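Local coordinates for protein 3-hydroxyacyl-CoA dehydrogenase (Archaeoglobus fulgidus, PDB 1ZEJ) that probably works as an NAD+-dependent dehydrogenase of the 3-hydroxyacyl-CoA dehydrogenase family, oxidising a hydroxyl group of its substrate, and acts as a homodimer, at residues A[101-107]-A[124-130]; A[139-144]-A[172-176]. All coordinates share one frame; numbering follows the deposited sequence.

Contact 1. Residues A[101-107]-A[124-130]; sequences APLCSNT and RFLGVHW
L103, C104 and S105 pair in parallel with F125, L126 and G127, so that strands 103-105 and 125-130 lie side by side as the two strands of a beta-alpha-beta unit in the Rossmann-type NAD-binding domain. Four backbone bonds define the register: L103 N to R124 O, L126 N to L103 O, S105 N to L126 O and V128 N to S105 O, all 2.9 to 3.0 Å long. On one face of the sheet C104 SG lies 3.5 Å from L126 CD2, while C104 CB meets V128 CG2. The other face brings S105 CB to the edge of the F125 ring, 3.6 Å from CE1. At the N-terminal end of the pairing, R124 NH1 donates to A101 O at 2.7 Å, the acceptor lying in the guanidinium plane. L103 CD1 sits over one face of that group, displaced toward its rim. R124 gets there through a chain bent at chi2 (63°). Further out, T99 O and S121 OG hold its nitrogens, and S105 OG turns to E79 and K88, the latter a predicted NAD+-binding residue. A methionine in place of R124 would probably leave A101 O, T99 O and S121 OG without the guanidinium that joins them. Beyond the strand pairing, N106 extends its side chain with CG anti to the backbone N (chi1 -178°), and its OD1 accepts W130 N at 3.1 Å in a nearly straight bond, N-H...O 170°.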
loop_
_atom_site.group_PDB
_atom_site.type_symbol
_atom_site.label_atom_id
_atom_site.label_comp_id
_atom_site.label_asym_id
_atom_site.label_seq_id
_atom_site.Cartn_x
_atom_site.Cartn_y
_atom_site.Cartn_z
ATOM N N ALA A 101 -23.753 -7.810 -27.697
ATOM C CA ALA A 101 -23.530 -7.160 -26.416
ATOM C C ALA A 101 -22.055 -7.096 -26.066
ATOM O O ALA A 101 -21.273 -7.939 -26.525
ATOM C CB ALA A 101 -24.255 -7.905 -25.317
ATOM N N PRO A 102 -21.678 -6.153 -25.190
ATOM C CA PRO A 102 -20.315 -6.175 -24.650
ATOM C C PRO A 102 -20.037 -7.504 -23.963
ATOM O O PRO A 102 -20.914 -8.062 -23.261
ATOM C CB PRO A 102 -20.325 -5.028 -23.642
ATOM C CG PRO A 102 -21.312 -4.134 -24.072
ATOM C CD PRO A 102 -22.430 -5.003 -24.655
ATOM N N LEU A 103 -18.839 -8.005 -24.184
ATOM C CA LEU A 103 -18.355 -9.246 -23.602
ATOM C C LEU A 103 -17.195 -8.925 -22.684
ATOM O O LEU A 103 -16.236 -8.295 -23.104
ATOM C CB LEU A 103 -17.843 -10.187 -24.685
ATOM C CG LEU A 103 -18.756 -10.511 -25.859
ATOM C CD1 LEU A 103 -18.013 -11.448 -26.814
ATOM C CD2 LEU A 103 -20.008 -11.131 -25.344
ATOM N N CYS A 104 -17.274 -9.380 -21.443
ATOM C CA CYS A 104 -16.381 -8.919 -20.388
ATOM C C CYS A 104 -15.740 -10.123 -19.719
ATOM O O CYS A 104 -16.415 -10.774 -18.955
ATOM C CB CYS A 104 -17.183 -8.182 -19.331
ATOM S SG CYS A 104 -18.070 -6.766 -19.912
ATOM N N SER A 105 -14.451 -10.378 -19.903
ATOM C CA SER A 105 -13.790 -11.488 -19.225
ATOM C C SER A 105 -13.229 -11.056 -17.840
ATOM O O SER A 105 -12.516 -10.063 -17.750
ATOM C CB SER A 105 -12.697 -12.056 -20.124
ATOM O OG SER A 105 -12.011 -13.103 -19.459
ATOM N N ASN A 106 -13.583 -11.769 -16.777
ATOM C CA ASN A 106 -12.944 -11.577 -15.466
ATOM C C ASN A 106 -11.634 -12.323 -15.582
ATOM O O ASN A 106 -11.587 -13.555 -15.518
ATOM C CB ASN A 106 -13.790 -12.145 -14.313
ATOM C CG ASN A 106 -13.143 -11.915 -12.899
ATOM O OD1 ASN A 106 -12.804 -10.775 -12.474
ATOM N ND2 ASN A 106 -13.008 -13.008 -12.160
ATOM N N THR A 107 -10.581 -11.605 -15.857
ATOM C CA THR A 107 -9.323 -12.265 -16.149
ATOM C C THR A 107 -8.379 -11.770 -15.065
ATOM O O THR A 107 -8.277 -10.567 -14.844
ATOM C CB THR A 107 -8.855 -12.063 -17.672
ATOM O OG1 THR A 107 -7.491 -12.473 -17.838
ATOM C CG2 THR A 107 -9.014 -10.641 -18.164
ATOM N N ARG A 124 -15.919 -5.021 -29.031
ATOM C CA ARG A 124 -16.850 -4.997 -27.893
ATOM C C ARG A 124 -16.456 -5.987 -26.803
ATOM O O ARG A 124 -17.259 -6.358 -25.968
ATOM C CB ARG A 124 -18.307 -5.179 -28.361
ATOM C CG ARG A 124 -18.534 -6.371 -29.247
ATOM C CD ARG A 124 -18.252 -7.739 -28.608
ATOM N NE ARG A 124 -18.585 -8.741 -29.598
ATOM C CZ ARG A 124 -19.757 -9.361 -29.695
ATOM N NH1 ARG A 124 -20.672 -9.243 -28.763
ATOM N NH2 ARG A 124 -19.979 -10.165 -30.700
ATOM N N PHE A 125 -15.174 -6.354 -26.775
ATOM C CA PHE A 125 -14.614 -7.230 -25.764
ATOM C C PHE A 125 -13.685 -6.396 -24.880
ATOM O O PHE A 125 -12.910 -5.536 -25.372
ATOM C CB PHE A 125 -13.747 -8.340 -26.384
ATOM C CG PHE A 125 -12.974 -9.132 -25.351
ATOM C CD1 PHE A 125 -13.635 -9.956 -24.479
ATOM C CD2 PHE A 125 -11.592 -8.997 -25.228
ATOM C CE1 PHE A 125 -12.957 -10.647 -23.480
ATOM C CE2 PHE A 125 -10.893 -9.691 -24.262
ATOM C CZ PHE A 125 -11.595 -10.551 -23.378
ATOM N N LEU A 126 -13.754 -6.668 -23.591
ATOM C CA LEU A 126 -12.811 -6.080 -22.662
ATOM C C LEU A 126 -12.707 -6.928 -21.409
ATOM O O LEU A 126 -13.504 -7.857 -21.195
ATOM C CB LEU A 126 -13.216 -4.639 -22.404
ATOM C CG LEU A 126 -14.239 -4.096 -21.415
ATOM C CD1 LEU A 126 -14.808 -2.746 -21.860
ATOM C CD2 LEU A 126 -15.250 -5.019 -20.880
ATOM N N GLY A 127 -11.740 -6.607 -20.581
ATOM C CA GLY A 127 -11.535 -7.326 -19.326
ATOM C C GLY A 127 -12.283 -6.540 -18.271
ATOM O O GLY A 127 -12.280 -5.302 -18.282
ATOM N N VAL A 128 -12.929 -7.251 -17.349
ATOM C CA VAL A 128 -13.503 -6.593 -16.136
ATOM C C VAL A 128 -13.038 -7.409 -14.943
ATOM O O VAL A 128 -13.532 -8.555 -14.746
ATOM C CB VAL A 128 -15.049 -6.463 -16.162
ATOM C CG1 VAL A 128 -15.593 -5.938 -14.891
ATOM C CG2 VAL A 128 -15.515 -5.591 -17.260
ATOM N N HIS A 129 -12.118 -6.825 -14.169
ATOM C CA HIS A 129 -11.408 -7.421 -13.070
ATOM C C HIS A 129 -12.057 -7.024 -11.737
ATOM O O HIS A 129 -11.986 -5.881 -11.289
ATOM C CB HIS A 129 -9.946 -6.972 -13.168
ATOM C CG HIS A 129 -9.063 -7.462 -12.078
ATOM N ND1 HIS A 129 -7.975 -6.735 -11.636
ATOM C CD2 HIS A 129 -9.073 -8.616 -11.354
ATOM C CE1 HIS A 129 -7.378 -7.404 -10.661
ATOM N NE2 HIS A 129 -8.032 -8.542 -10.467
ATOM N N TRP A 130 -12.813 -7.972 -11.199
ATOM C CA TRP A 130 -13.524 -7.821 -9.947
ATOM C C TRP A 130 -12.609 -8.256 -8.855
ATOM O O TRP A 130 -11.764 -9.110 -9.053
ATOM C CB TRP A 130 -14.743 -8.744 -9.909
ATOM C CG TRP A 130 -15.829 -8.438 -10.913
ATOM C CD1 TRP A 130 -15.841 -8.802 -12.229
ATOM C CD2 TRP A 130 -17.058 -7.754 -10.682
ATOM N NE1 TRP A 130 -16.991 -8.392 -12.825
ATOM C CE2 TRP A 130 -17.751 -7.726 -11.900
ATOM C CE3 TRP A 130 -17.634 -7.147 -9.571
ATOM C CZ2 TRP A 130 -19.011 -7.138 -12.035
ATOM C CZ3 TRP A 130 -18.899 -6.574 -9.698
ATOM C CH2 TRP A 130 -19.565 -6.557 -10.922
#

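Contact 2. Residues A[139-144]-A[172-176]; sequences LVEIVI and GQSLV
E141 reaches from strand 139-144 to the start of helix 175-193 and supplies most of the polar contact through its carboxylate. S174 OG donates to E141 OE1 at 2.5 Å, on the syn lone pair. V176 N donates to E141 OE2 at 2.9 Å in a nearly straight bond (N-H...O 168°), from 22° outside the carboxylate plane. The extended chain beyond CG (chi2 179°) carries the two oxygens this far. S174 is the N-cap: its OG also accepts N177 N, so the first turn is met by both the serine and the glutamate. E141 OE1 is also hydrogen-bonded to H129 ND1, consistent with a role in orienting that histidine, which is predicted to be important for catalysis. A single backbone bond closes the other end, G172 N to I144 O at 2.8 Å, with the donor in the carbonyl plane; G172 lies in the loop between strand 166-171 and helix 175-193, with a positive phi.

Apolar contacts flank the polar group. V176 CG2 lies 3.6 Å from L139 CD2, the two side chains running alongside one another but pointed opposite ways, and V143 CG1 packs 3.5 Å from the carbonyl carbon of G172. C170 of strand 166-171 touches E141 and L175, M131 touches L139 and V176, and H207 of the second subunit packs on both L139 and V176.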
loop_
_atom_site.group_PDB
_atom_site.type_symbol
_atom_site.label_atom_id
_atom_site.label_comp_id
_atom_site.label_asym_id
_atom_site.label_seq_id
_atom_site.Cartn_x
_atom_site.Cartn_y
_atom_site.Cartn_z
ATOM N N LEU A 139 -13.825 -1.843 -5.676
ATOM C CA LEU A 139 -13.073 -1.578 -6.901
ATOM C C LEU A 139 -13.339 -2.610 -7.988
ATOM O O LEU A 139 -13.364 -3.825 -7.726
ATOM C CB LEU A 139 -11.558 -1.447 -6.618
ATOM C CG LEU A 139 -10.734 -1.112 -7.858
ATOM C CD1 LEU A 139 -10.855 0.388 -8.220
ATOM C CD2 LEU A 139 -9.326 -1.443 -7.660
ATOM N N VAL A 140 -13.598 -2.120 -9.194
ATOM C CA VAL A 140 -13.584 -2.967 -10.373
ATOM C C VAL A 140 -12.737 -2.245 -11.405
ATOM O O VAL A 140 -12.921 -1.053 -11.647
ATOM C CB VAL A 140 -14.982 -3.261 -10.924
ATOM C CG1 VAL A 140 -14.910 -4.197 -12.092
ATOM C CG2 VAL A 140 -15.838 -3.850 -9.860
ATOM N N GLU A 141 -11.796 -2.962 -11.981
ATOM C CA GLU A 141 -10.965 -2.438 -13.060
ATOM C C GLU A 141 -11.498 -2.902 -14.400
ATOM O O GLU A 141 -11.834 -4.070 -14.560
ATOM C CB GLU A 141 -9.547 -2.926 -12.944
ATOM C CG GLU A 141 -8.769 -2.315 -11.801
ATOM C CD GLU A 141 -7.358 -2.882 -11.729
ATOM O OE1 GLU A 141 -7.218 -4.132 -11.923
ATOM O OE2 GLU A 141 -6.384 -2.087 -11.524
ATOM N N ILE A 142 -11.602 -1.985 -15.344
ATOM C CA ILE A 142 -11.839 -2.369 -16.732
ATOM C C ILE A 142 -10.503 -2.367 -17.407
ATOM O O ILE A 142 -9.801 -1.350 -17.338
ATOM C CB ILE A 142 -12.762 -1.370 -17.413
ATOM C CG1 ILE A 142 -14.159 -1.444 -16.757
ATOM C CG2 ILE A 142 -12.774 -1.584 -18.939
ATOM C CD1 ILE A 142 -15.120 -0.416 -17.216
ATOM N N VAL A 143 -10.159 -3.473 -18.067
ATOM C CA VAL A 143 -8.863 -3.599 -18.697
ATOM C C VAL A 143 -9.125 -3.750 -20.190
ATOM O O VAL A 143 -9.686 -4.745 -20.621
ATOM C CB VAL A 143 -8.090 -4.779 -18.137
ATOM C CG1 VAL A 143 -6.675 -4.824 -18.728
ATOM C CG2 VAL A 143 -8.004 -4.698 -16.617
ATOM N N ILE A 144 -8.739 -2.744 -20.953
ATOM C CA ILE A 144 -9.031 -2.729 -22.363
ATOM C C ILE A 144 -7.894 -3.286 -23.232
ATOM O O ILE A 144 -6.710 -3.196 -22.907
ATOM C CB ILE A 144 -9.517 -1.348 -22.831
ATOM C CG1 ILE A 144 -8.412 -0.303 -22.859
ATOM C CG2 ILE A 144 -10.678 -0.874 -21.927
ATOM C CD1 ILE A 144 -8.764 0.862 -23.708
ATOM N N GLY A 172 -4.501 -2.534 -21.286
ATOM C CA GLY A 172 -3.713 -3.741 -21.438
ATOM C C GLY A 172 -3.463 -4.566 -20.196
ATOM O O GLY A 172 -3.560 -5.803 -20.263
ATOM N N GLN A 173 -3.106 -3.914 -19.080
ATOM C CA GLN A 173 -2.803 -4.617 -17.801
ATOM C C GLN A 173 -3.508 -3.954 -16.655
ATOM O O GLN A 173 -3.612 -2.740 -16.618
ATOM C CB GLN A 173 -1.306 -4.628 -17.460
ATOM C CG GLN A 173 -0.455 -5.294 -18.484
ATOM C CD GLN A 173 0.996 -5.261 -18.161
ATOM O OE1 GLN A 173 1.397 -5.163 -16.998
ATOM N NE2 GLN A 173 1.814 -5.336 -19.194
ATOM N N SER A 174 -3.904 -4.760 -15.692
ATOM C CA SER A 174 -4.405 -4.282 -14.409
ATOM C C SER A 174 -3.390 -3.432 -13.610
ATOM O O SER A 174 -2.248 -3.868 -13.377
ATOM C CB SER A 174 -4.809 -5.490 -13.544
ATOM O OG SER A 174 -4.937 -5.145 -12.185
ATOM N N LEU A 175 -3.842 -2.283 -13.104
ATOM C CA LEU A 175 -3.018 -1.421 -12.252
ATOM C C LEU A 175 -2.795 -2.033 -10.889
ATOM O O LEU A 175 -1.705 -1.986 -10.335
ATOM C CB LEU A 175 -3.657 -0.030 -12.094
ATOM C CG LEU A 175 -3.927 0.792 -13.369
ATOM C CD1 LEU A 175 -4.400 2.192 -12.977
ATOM C CD2 LEU A 175 -2.721 0.915 -14.258
ATOM N N VAL A 176 -3.836 -2.657 -10.341
ATOM C CA VAL A 176 -3.716 -3.421 -9.129
ATOM C C VAL A 176 -2.674 -4.518 -9.236
ATOM O O VAL A 176 -1.872 -4.652 -8.330
ATOM C CB VAL A 176 -5.094 -4.067 -8.721
ATOM C CG1 VAL A 176 -4.894 -5.048 -7.578
ATOM C CG2 VAL A 176 -6.088 -2.969 -8.366
#

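In the fold
From the N terminus, strands 14-18, 36-40, 62-65 and 76-79 precede both contacts. Contact 1 then closes the excursion through helix 112-116, joining strand 103-105 to strand 125-130. Contact 2 opens only afterwards, when strand 139-144 begins, and closes after helix 150-162 and edge strand 166-171, so the two loops lie in series, neither nested nor crossed. Strands 125-130 and 139-144 are antiparallel neighbours in the same sheet, and the contacts meet directly there: G127 N to V143 O at 2.8 Å is a probable hydrogen bond. Together they link the parallel nucleotide-binding part of the sheet to helix 175-193, the first of the largely helical C-terminal part.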